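Local coordinates for protein transcription termination factor FttA (Methanosarcina mazei, PDB 2XR1) that probably terminates archaeal transcription as a zinc-dependent ribonuclease of the beta-CASP family, cutting nascent RNA at the polymerase exit channel and degrading the released transcript from its 5' end, at residues L256-K259 and Y260-G264; A302-L305 and K306-P310; E359-R362 and L363-P366; D585-Q588 and L589-V593. All coordinates share one frame; numbering follows the deposited sequence.

Interaction 1 (L256-K259 and Y260-G264); sequences LLFK and YGYEG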
loop_
_atom_site.group_PDB
_atom_site.type_symbol
_atom_site.label_atom_id
_atom_site.label_comp_id
_atom_site.label_asym_id
_atom_site.label_seq_id
_atom_site.Cartn_x
_atom_site.Cartn_y
_atom_site.Cartn_z
ATOM N N LEU B 256 10.301 17.237 -7.552
ATOM C CA LEU B 256 9.623 17.426 -6.268
ATOM C C LEU B 256 10.091 16.354 -5.281
ATOM O O LEU B 256 10.199 16.598 -4.086
ATOM C CB LEU B 256 8.107 17.320 -6.460
ATOM C CG LEU B 256 7.171 17.705 -5.317
ATOM C CD1 LEU B 256 7.429 19.098 -4.831
ATOM C CD2 LEU B 256 5.781 17.586 -5.779
ATOM N N LEU B 257 10.365 15.146 -5.799
ATOM C CA LEU B 257 10.953 14.078 -4.974
ATOM C C LEU B 257 12.227 14.565 -4.311
ATOM O O LEU B 257 12.427 14.358 -3.115
ATOM C CB LEU B 257 11.262 12.827 -5.792
ATOM C CG LEU B 257 10.025 12.151 -6.393
ATOM C CD1 LEU B 257 10.351 10.971 -7.292
ATOM C CD2 LEU B 257 9.075 11.714 -5.292
ATOM N N PHE B 258 13.073 15.240 -5.070
ATOM C CA PHE B 258 14.310 15.768 -4.493
ATOM C C PHE B 258 14.044 16.902 -3.479
ATOM O O PHE B 258 14.686 16.989 -2.427
ATOM C CB PHE B 258 15.264 16.178 -5.611
ATOM C CG PHE B 258 15.879 15.013 -6.304
ATOM C CD1 PHE B 258 16.966 14.374 -5.766
ATOM C CD2 PHE B 258 15.354 14.540 -7.453
ATOM C CE1 PHE B 258 17.516 13.319 -6.383
ATOM C CE2 PHE B 258 15.910 13.450 -8.077
ATOM C CZ PHE B 258 16.976 12.842 -7.539
ATOM N N LYS B 259 13.078 17.751 -3.788
ATOM C CA LYS B 259 12.725 18.812 -2.879
ATOM C C LYS B 259 12.357 18.238 -1.516
ATOM O O LYS B 259 12.639 18.832 -0.486
ATOM C CB LYS B 259 11.554 19.612 -3.423
ATOM C CG LYS B 259 11.177 20.807 -2.564
ATOM C CD LYS B 259 10.069 21.643 -3.237
ATOM C CE LYS B 259 9.522 22.749 -2.337
ATOM N NZ LYS B 259 9.091 23.891 -3.206
ATOM N N TYR B 260 11.721 17.083 -1.534
ATOM C CA TYR B 260 11.259 16.416 -0.337
ATOM C C TYR B 260 12.255 15.415 0.240
ATOM O O TYR B 260 11.867 14.588 1.071
ATOM C CB TYR B 260 9.951 15.661 -0.653
ATOM C CG TYR B 260 8.741 16.525 -0.929
ATOM C CD1 TYR B 260 8.616 17.818 -0.395
ATOM C CD2 TYR B 260 7.700 16.037 -1.694
ATOM C CE1 TYR B 260 7.502 18.592 -0.655
ATOM C CE2 TYR B 260 6.588 16.791 -1.961
ATOM C CZ TYR B 260 6.491 18.062 -1.457
ATOM O OH TYR B 260 5.358 18.792 -1.730
ATOM N N GLY B 261 13.508 15.445 -0.212
ATOM C CA GLY B 261 14.594 14.686 0.442
ATOM C C GLY B 261 15.025 13.345 -0.154
ATOM O O GLY B 261 15.730 12.588 0.496
ATOM N N TYR B 262 14.584 13.037 -1.372
ATOM C CA TYR B 262 15.114 11.910 -2.119
ATOM C C TYR B 262 16.535 12.229 -2.524
ATOM O O TYR B 262 16.850 13.378 -2.880
ATOM C CB TYR B 262 14.275 11.659 -3.370
ATOM C CG TYR B 262 14.740 10.481 -4.201
ATOM C CD1 TYR B 262 14.781 9.206 -3.677
ATOM C CD2 TYR B 262 15.152 10.658 -5.518
ATOM C CE1 TYR B 262 15.218 8.135 -4.450
ATOM C CE2 TYR B 262 15.577 9.597 -6.300
ATOM C CZ TYR B 262 15.612 8.344 -5.766
ATOM O OH TYR B 262 16.030 7.306 -6.548
ATOM N N GLU B 263 17.388 11.211 -2.473
ATOM C CA GLU B 263 18.807 11.374 -2.797
ATOM C C GLU B 263 19.444 10.180 -3.551
ATOM O O GLU B 263 20.667 10.016 -3.568
ATOM C CB GLU B 263 19.573 11.739 -1.502
ATOM C CG GLU B 263 19.881 13.245 -1.437
ATOM C CD GLU B 263 20.302 13.749 -0.078
ATOM O OE1 GLU B 263 20.464 12.935 0.859
ATOM O OE2 GLU B 263 20.485 14.981 0.062
ATOM N N GLY B 264 18.603 9.359 -4.178
ATOM C CA GLY B 264 19.063 8.266 -5.003
ATOM C C GLY B 264 19.079 8.651 -6.495
ATOM O O GLY B 264 18.963 9.827 -6.857
#
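F258 and Y262 form a T-shaped aromatic pair where helix 254-259 gives way to a loop: an edge of the Y262 ring is turned to a face of F258, with the centroids 5.1 Å apart and the planes at 60°. Y262 CD2 stands above that face, displaced toward the rim, and comes within 3.5 Å of F258 CZ. A CH-pi contact joins the second pair, L256 reaching with CD1 over a face of the Y260 ring, 4.1 Å from its centroid. With CG anti to the backbone N (chi1 -170°), the L256 branch is carried to the ring, and its CG lies 3.5 Å from Y260 CE2. The backbone bonds are those of a Schellman motif: Y262 N donates to L257 O at 3.1 Å, and G261 N to F258 O at 2.9 Å. G261 is the C-prime residue, and its positive phi of 99° would press a CB against the preceding carbonyl oxygen, which calls for glycine. Polar ends are satisfied outside, Y260 OH by Y228 OH, Y262 OH by the carbonyl of P265 and K259 NZ by that of P295. The turn thus leads from helix 254-259 to strand 266-268 of the metallo-beta-lactamase domain, with L257 and Y262 packed on V241 of strand 240-242, and F258 against K303 and T304 of helix 299-306.

Interaction 2 (A302-L305 and K306-P310); sequences AKTL and KHTIP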
loop_
_atom_site.group_PDB
_atom_site.type_symbol
_atom_site.label_atom_id
_atom_site.label_comp_id
_atom_site.label_asym_id
_atom_site.label_seq_id
_atom_site.Cartn_x
_atom_site.Cartn_y
_atom_site.Cartn_z
ATOM N N ALA B 302 18.594 20.981 -11.317
ATOM C CA ALA B 302 20.027 20.699 -11.212
ATOM C C ALA B 302 20.320 19.454 -10.363
ATOM O O ALA B 302 21.119 18.567 -10.745
ATOM C CB ALA B 302 20.769 21.899 -10.663
ATOM N N LYS B 303 19.657 19.380 -9.219
ATOM C CA LYS B 303 19.846 18.262 -8.324
ATOM C C LYS B 303 19.394 16.953 -8.963
ATOM O O LYS B 303 20.032 15.922 -8.762
ATOM C CB LYS B 303 19.085 18.496 -7.026
ATOM C CG LYS B 303 19.518 17.562 -5.898
ATOM C CD LYS B 303 19.038 18.054 -4.539
ATOM C CE LYS B 303 19.811 17.416 -3.381
ATOM N NZ LYS B 303 19.992 15.934 -3.539
ATOM N N THR B 304 18.299 16.984 -9.726
ATOM C CA THR B 304 17.829 15.796 -10.395
ATOM C C THR B 304 18.820 15.344 -11.463
ATOM O O THR B 304 18.988 14.123 -11.677
ATOM C CB THR B 304 16.498 16.046 -11.115
ATOM O OG1 THR B 304 15.513 16.413 -10.155
ATOM C CG2 THR B 304 16.030 14.836 -11.882
ATOM N N LEU B 305 19.426 16.304 -12.171
ATOM C CA LEU B 305 20.352 15.961 -13.238
ATOM C C LEU B 305 21.635 15.353 -12.656
ATOM O O LEU B 305 22.196 14.440 -13.229
ATOM C CB LEU B 305 20.658 17.194 -14.090
ATOM C CG LEU B 305 21.663 17.111 -15.232
ATOM C CD1 LEU B 305 21.233 16.101 -16.269
ATOM C CD2 LEU B 305 21.828 18.507 -15.855
ATOM N N LYS B 306 22.099 15.863 -11.515
ATOM C CA LYS B 306 23.285 15.315 -10.837
ATOM C C LYS B 306 23.039 13.891 -10.402
ATOM O O LYS B 306 23.975 13.130 -10.175
ATOM C CB LYS B 306 23.630 16.119 -9.584
ATOM C CG LYS B 306 24.380 17.351 -9.871
ATOM C CD LYS B 306 24.898 18.035 -8.603
ATOM C CE LYS B 306 23.860 18.978 -7.981
ATOM N NZ LYS B 306 24.486 20.096 -7.282
ATOM N N HIS B 307 21.772 13.528 -10.256
ATOM C CA HIS B 307 21.428 12.168 -9.876
ATOM C C HIS B 307 20.931 11.355 -11.032
ATOM O O HIS B 307 20.493 10.231 -10.827
ATOM C CB HIS B 307 20.361 12.198 -8.764
ATOM C CG HIS B 307 20.873 12.709 -7.460
ATOM N ND1 HIS B 307 21.154 14.038 -7.247
ATOM C CD2 HIS B 307 21.169 12.068 -6.305
ATOM C CE1 HIS B 307 21.618 14.196 -6.014
ATOM N NE2 HIS B 307 21.623 13.016 -5.414
ATOM N N THR B 308 20.963 11.873 -12.247
ATOM C CA THR B 308 20.473 11.078 -13.346
ATOM C C THR B 308 21.582 10.182 -13.921
ATOM O O THR B 308 22.694 10.647 -14.205
ATOM C CB THR B 308 19.883 11.934 -14.472
ATOM O OG1 THR B 308 18.870 12.791 -13.941
ATOM C CG2 THR B 308 19.249 11.053 -15.558
ATOM N N ILE B 309 21.240 8.906 -14.129
ATOM C CA ILE B 309 22.148 7.934 -14.734
ATOM C C ILE B 309 21.559 7.342 -16.016
ATOM O O ILE B 309 20.671 6.515 -15.987
ATOM C CB ILE B 309 22.487 6.819 -13.740
ATOM C CG1 ILE B 309 22.997 7.412 -12.415
ATOM C CG2 ILE B 309 23.504 5.901 -14.341
ATOM C CD1 ILE B 309 23.053 6.409 -11.283
ATOM N N PRO B 310 22.024 7.792 -17.162
ATOM C CA PRO B 310 21.417 7.274 -18.387
ATOM C C PRO B 310 21.819 5.871 -18.678
ATOM O O PRO B 310 22.943 5.537 -18.425
ATOM C CB PRO B 310 22.004 8.163 -19.473
ATOM C CG PRO B 310 23.306 8.747 -18.862
ATOM C CD PRO B 310 22.978 8.909 -17.413
#
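The imidazole of H307 turns ND1 back to the carbonyl of K303, one helical turn earlier, and donates to K303 O over 2.7 Å. The bond is moderately straight, 152° at the hydrogen, and the oxygen lies at the ring edge, 18° out of its plane. For H307, CG stands anti to the carbonyl carbon (chi1 -69°), the setting that brings the ring beside the end of the helix. The K303 side chain crosses this ring at a slant: it runs out nearly straight, bends at its last torsion, and leaves NZ 3.4 Å from H307 CE1. T308 acts in a similar way toward the next carbonyl, its hydroxyl OG1 donating to T304 O over 2.6 Å from above the carbonyl plane. Both side chains therefore supply donors to carbonyls in the last turn of helix 299-306, as the chain passes into strand 308-310, an outermost strand of a mixed sheet in the metallo-beta-lactamase fold. There H307 and I309 bond by their backbones to V266 of the parallel strand 266-268. T308 N also closes on L305 O at 3.0 Å, whereas K306 N keeps the regular helical bond to A302 O. K306 lays its aliphatic part along the A302 carbonyl, with CG 3.6 Å from A302 O, and its NZ forms a salt bridge with E161. The L305 side chain packs onto F154 and M155 of helix 146-157 and onto R273 and V277 of helix 270-290.

Interaction 3 (E359-R362 and L363-P366); sequences EKTR and LFDP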
loop_
_atom_site.group_PDB
_atom_site.type_symbol
_atom_site.label_atom_id
_atom_site.label_comp_id
_atom_site.label_asym_id
_atom_site.label_seq_id
_atom_site.Cartn_x
_atom_site.Cartn_y
_atom_site.Cartn_z
ATOM N N GLU B 359 3.976 -0.039 -33.719
ATOM C CA GLU B 359 3.855 0.184 -35.154
ATOM C C GLU B 359 5.052 0.966 -35.589
ATOM O O GLU B 359 5.512 1.773 -34.858
ATOM C CB GLU B 359 2.603 0.957 -35.505
ATOM C CG GLU B 359 2.435 1.137 -37.028
ATOM C CD GLU B 359 1.412 2.226 -37.406
ATOM O OE1 GLU B 359 0.707 2.747 -36.490
ATOM O OE2 GLU B 359 1.299 2.552 -38.626
ATOM N N LYS B 360 5.587 0.704 -36.767
ATOM C CA LYS B 360 6.730 1.477 -37.276
ATOM C C LYS B 360 6.211 2.827 -37.742
ATOM O O LYS B 360 5.265 2.880 -38.487
ATOM C CB LYS B 360 7.407 0.776 -38.465
ATOM C CG LYS B 360 8.907 1.184 -38.654
ATOM C CD LYS B 360 9.201 1.689 -40.094
ATOM C CE LYS B 360 10.638 1.399 -40.530
ATOM N NZ LYS B 360 10.730 1.323 -42.009
ATOM N N THR B 361 6.856 3.908 -37.317
ATOM C CA THR B 361 6.414 5.261 -37.627
ATOM C C THR B 361 7.514 5.958 -38.408
ATOM O O THR B 361 8.548 5.348 -38.669
ATOM C CB THR B 361 6.055 6.032 -36.330
ATOM O OG1 THR B 361 7.196 6.103 -35.458
ATOM C CG2 THR B 361 4.869 5.331 -35.609
ATOM N N ARG B 362 7.299 7.203 -38.822
ATOM C CA ARG B 362 8.328 7.899 -39.549
ATOM C C ARG B 362 9.615 8.033 -38.735
ATOM O O ARG B 362 10.687 8.047 -39.308
ATOM C CB ARG B 362 7.858 9.296 -40.021
ATOM C CG ARG B 362 6.650 9.308 -40.950
ATOM C CD ARG B 362 6.855 8.443 -42.160
ATOM N NE ARG B 362 7.838 9.081 -42.994
ATOM C CZ ARG B 362 7.541 9.976 -43.925
ATOM N NH1 ARG B 362 6.266 10.299 -44.166
ATOM N NH2 ARG B 362 8.517 10.536 -44.637
ATOM N N LEU B 363 9.516 8.155 -37.417
ATOM C CA LEU B 363 10.684 8.426 -36.574
ATOM C C LEU B 363 11.258 7.180 -35.896
ATOM O O LEU B 363 12.481 7.053 -35.749
ATOM C CB LEU B 363 10.347 9.445 -35.477
ATOM C CG LEU B 363 10.168 10.929 -35.811
ATOM C CD1 LEU B 363 9.664 11.609 -34.571
ATOM C CD2 LEU B 363 11.456 11.561 -36.217
ATOM N N PHE B 364 10.393 6.277 -35.471
ATOM C CA PHE B 364 10.803 5.200 -34.568
ATOM C C PHE B 364 10.426 3.791 -35.033
ATOM O O PHE B 364 9.659 3.623 -35.985
ATOM C CB PHE B 364 10.176 5.435 -33.220
ATOM C CG PHE B 364 10.386 6.823 -32.695
ATOM C CD1 PHE B 364 11.680 7.284 -32.403
ATOM C CD2 PHE B 364 9.283 7.668 -32.457
ATOM C CE1 PHE B 364 11.861 8.559 -31.892
ATOM C CE2 PHE B 364 9.472 8.955 -31.962
ATOM C CZ PHE B 364 10.755 9.397 -31.672
ATOM N N ASP B 365 11.014 2.795 -34.386
ATOM C CA ASP B 365 10.684 1.397 -34.657
ATOM C C ASP B 365 9.565 1.011 -33.697
ATOM O O ASP B 365 9.303 1.720 -32.743
ATOM C CB ASP B 365 11.889 0.493 -34.435
ATOM C CG ASP B 365 13.049 0.796 -35.376
ATOM O OD1 ASP B 365 12.902 0.643 -36.635
ATOM O OD2 ASP B 365 14.140 1.173 -34.827
ATOM N N PRO B 366 8.905 -0.121 -33.953
ATOM C CA PRO B 366 7.795 -0.514 -33.091
ATOM C C PRO B 366 8.234 -0.807 -31.696
ATOM O O PRO B 366 9.363 -1.210 -31.496
ATOM C CB PRO B 366 7.280 -1.828 -33.722
ATOM C CG PRO B 366 7.939 -1.970 -35.089
ATOM C CD PRO B 366 9.122 -1.042 -35.110
#
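T361 OG1 approaches the F364 ring obliquely, 4.0 Å from F364 CD2, while the CB of L363 sits over the centre of one face of that ring, 3.5 Å above the plane. These residues lie at the bend of a hairpin-like loop between strands 348-352 and 376-380 of the metallo-beta-lactamase fold, its two arms running nearly antiparallel, 167° apart. Two bonds close the bend between T361 and F364. T361 N donates to F364 O at 3.1 Å, and the return bond goes from F364 N to the threonine hydroxyl. For that, T361 holds OG1 between its backbone N and carbonyl carbon (chi1 59°), facing the other arm. The pyrrolidine ring of P366 lies alongside the start of the first arm, with CB 3.8 Å from E359 N. Around the bend, R362 makes salt bridges with E397 and E433, K360 with D468, and L363 packs on Q425 and I429 of helix 423-436. The F364 side chain lies about 6 Å from that of H332, a zinc ligand, placing the bend close to the metal site. K360 CG rests 3.7 Å from F364 O, the oxygen that accepts from T361 N.

Interaction 4 (D585-Q588 and L589-V593); sequences DRRQ and LMEYV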
loop_
_atom_site.group_PDB
_atom_site.type_symbol
_atom_site.label_atom_id
_atom_site.label_comp_id
_atom_site.label_asym_id
_atom_site.label_seq_id
_atom_site.Cartn_x
_atom_site.Cartn_y
_atom_site.Cartn_z
ATOM N N ASP B 585 -2.997 2.543 -31.136
ATOM C CA ASP B 585 -4.455 2.603 -31.120
ATOM C C ASP B 585 -5.010 1.314 -30.481
ATOM O O ASP B 585 -4.243 0.503 -29.954
ATOM C CB ASP B 585 -5.011 2.858 -32.525
ATOM C CG ASP B 585 -4.998 1.612 -33.443
ATOM O OD1 ASP B 585 -4.435 0.555 -33.048
ATOM O OD2 ASP B 585 -5.564 1.694 -34.581
ATOM N N ARG B 586 -6.327 1.143 -30.504
ATOM C CA ARG B 586 -6.939 -0.006 -29.842
ATOM C C ARG B 586 -6.413 -1.314 -30.419
ATOM O O ARG B 586 -5.993 -2.166 -29.689
ATOM C CB ARG B 586 -8.462 0.072 -29.927
ATOM C CG ARG B 586 -9.176 -1.224 -29.710
ATOM C CD ARG B 586 -9.288 -1.616 -28.236
ATOM N NE ARG B 586 -10.175 -2.759 -28.156
ATOM C CZ ARG B 586 -10.874 -3.149 -27.099
ATOM N NH1 ARG B 586 -10.831 -2.502 -25.946
ATOM N NH2 ARG B 586 -11.652 -4.209 -27.225
ATOM N N ARG B 587 -6.406 -1.440 -31.738
ATOM C CA ARG B 587 -5.867 -2.620 -32.402
ATOM C C ARG B 587 -4.417 -2.903 -31.939
ATOM O O ARG B 587 -4.047 -4.004 -31.584
ATOM C CB ARG B 587 -5.891 -2.456 -33.911
ATOM C CG ARG B 587 -5.853 -3.792 -34.663
ATOM C CD ARG B 587 -5.593 -3.623 -36.166
ATOM N NE ARG B 587 -4.149 -3.573 -36.447
ATOM C CZ ARG B 587 -3.452 -2.463 -36.751
ATOM N NH1 ARG B 587 -4.055 -1.260 -36.856
ATOM N NH2 ARG B 587 -2.141 -2.549 -36.971
ATOM N N GLN B 588 -3.610 -1.866 -31.905
ATOM C CA GLN B 588 -2.194 -2.027 -31.618
ATOM C C GLN B 588 -1.945 -2.416 -30.177
ATOM O O GLN B 588 -1.001 -3.161 -29.901
ATOM C CB GLN B 588 -1.447 -0.754 -32.009
ATOM C CG GLN B 588 -1.281 -0.691 -33.518
ATOM C CD GLN B 588 -1.117 0.715 -34.063
ATOM O OE1 GLN B 588 -1.128 1.707 -33.303
ATOM N NE2 GLN B 588 -0.974 0.820 -35.393
ATOM N N LEU B 589 -2.759 -1.894 -29.260
ATOM C CA LEU B 589 -2.671 -2.293 -27.864
ATOM C C LEU B 589 -2.914 -3.799 -27.768
ATOM O O LEU B 589 -2.165 -4.533 -27.117
ATOM C CB LEU B 589 -3.676 -1.523 -27.019
ATOM C CG LEU B 589 -3.298 -0.029 -26.874
ATOM C CD1 LEU B 589 -4.437 0.855 -26.337
ATOM C CD2 LEU B 589 -2.082 0.076 -25.989
ATOM N N MET B 590 -3.953 -4.264 -28.439
ATOM C CA MET B 590 -4.303 -5.669 -28.386
ATOM C C MET B 590 -3.249 -6.534 -29.048
ATOM O O MET B 590 -2.948 -7.604 -28.560
ATOM C CB MET B 590 -5.665 -5.920 -29.048
ATOM C CG MET B 590 -6.830 -5.422 -28.185
ATOM S SD MET B 590 -7.287 -6.575 -26.817
ATOM C CE MET B 590 -8.561 -7.564 -27.630
ATOM N N GLU B 591 -2.675 -6.065 -30.147
ATOM C CA GLU B 591 -1.680 -6.832 -30.872
ATOM C C GLU B 591 -0.401 -6.947 -30.015
ATOM O O GLU B 591 0.198 -8.019 -29.945
ATOM C CB GLU B 591 -1.418 -6.218 -32.263
ATOM C CG GLU B 591 -2.568 -6.387 -33.294
ATOM C CD GLU B 591 -2.379 -5.569 -34.652
ATOM O OE1 GLU B 591 -1.689 -4.486 -34.639
ATOM O OE2 GLU B 591 -2.924 -6.026 -35.745
ATOM N N TYR B 592 -0.051 -5.872 -29.311
ATOM C CA TYR B 592 1.140 -5.836 -28.461
ATOM C C TYR B 592 1.163 -6.943 -27.420
ATOM O O TYR B 592 2.189 -7.604 -27.239
ATOM C CB TYR B 592 1.244 -4.523 -27.710
ATOM C CG TYR B 592 2.531 -4.370 -26.923
ATOM C CD1 TYR B 592 3.708 -4.030 -27.559
ATOM C CD2 TYR B 592 2.553 -4.514 -25.555
ATOM C CE1 TYR B 592 4.876 -3.853 -26.882
ATOM C CE2 TYR B 592 3.733 -4.372 -24.851
ATOM C CZ TYR B 592 4.903 -4.037 -25.546
ATOM O OH TYR B 592 6.107 -3.901 -24.881
ATOM N N VAL B 593 0.043 -7.101 -26.721
ATOM C CA VAL B 593 -0.099 -8.144 -25.711
ATOM C C VAL B 593 -0.246 -9.479 -26.375
ATOM O O VAL B 593 0.439 -10.412 -26.022
ATOM C CB VAL B 593 -1.296 -7.905 -24.781
ATOM C CG1 VAL B 593 -1.270 -8.886 -23.619
ATOM C CG2 VAL B 593 -1.246 -6.538 -24.226
#
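R587 and E591, one turn apart on helix 586-594, are joined by a salt bridge in which R587 NE donates to E591 OE2 over 2.8 Å at 160°. The carboxylate oxygen lies in the guanidinium plane, but the nitrogen meets it from above the carboxylate plane, the two groups being turned 82° to each other. R587 NH2 also stands 3.1 Å from E591 OE1. At the helix start, D585 is the N-cap and forms a capping box with Q588: Q588 N donates to D585 OD1 at 2.8 Å, and D585 N returns a bond to Q588 OE1 at 3.0 Å. D585 OD2 is taken by the backbone N of Q390, Q588 OE1 also accepts from K357 NZ, and Q588 NE2 donates to E359 OE1. The carbonyls of D585, R586, R587 and Q588 receive the amides of L589, M590, E591 and Y592, and Y592 OH donates to the carbonyl oxygen of V368. Toward helix 610-624, R586 makes a salt bridge with D615 and a hydrogen bond with S619. With both backbone N-H groups of the box bonded and the negative D585 at the N-terminus, the helix dipole is probably favourably met, and Q588 is held at both ends of its amide.

Along the chain the four contacts follow one another in series. Interactions 1 and 2 have centres 11 Å apart and touch, the rings of F258 and H307 meeting, and they lead into neighbouring parallel strands, 266-268 and 308-310, of one mixed sheet. Interactions 3 and 4 lie 15 Å apart between centres, and E359 OE1 probably bonds Q588 NE2, tying the loop after strand 348-352 to helix 586-594. That bond links the N-terminal and C-terminal parts of the metallo-beta-lactamase domain, which both supply zinc ligands. The pairs are well separated, with 29 to 36 Å between centres; interaction 3 approaches the zinc ligand H332, while interaction 2 leads into outermost strand 308-310, away from the metals.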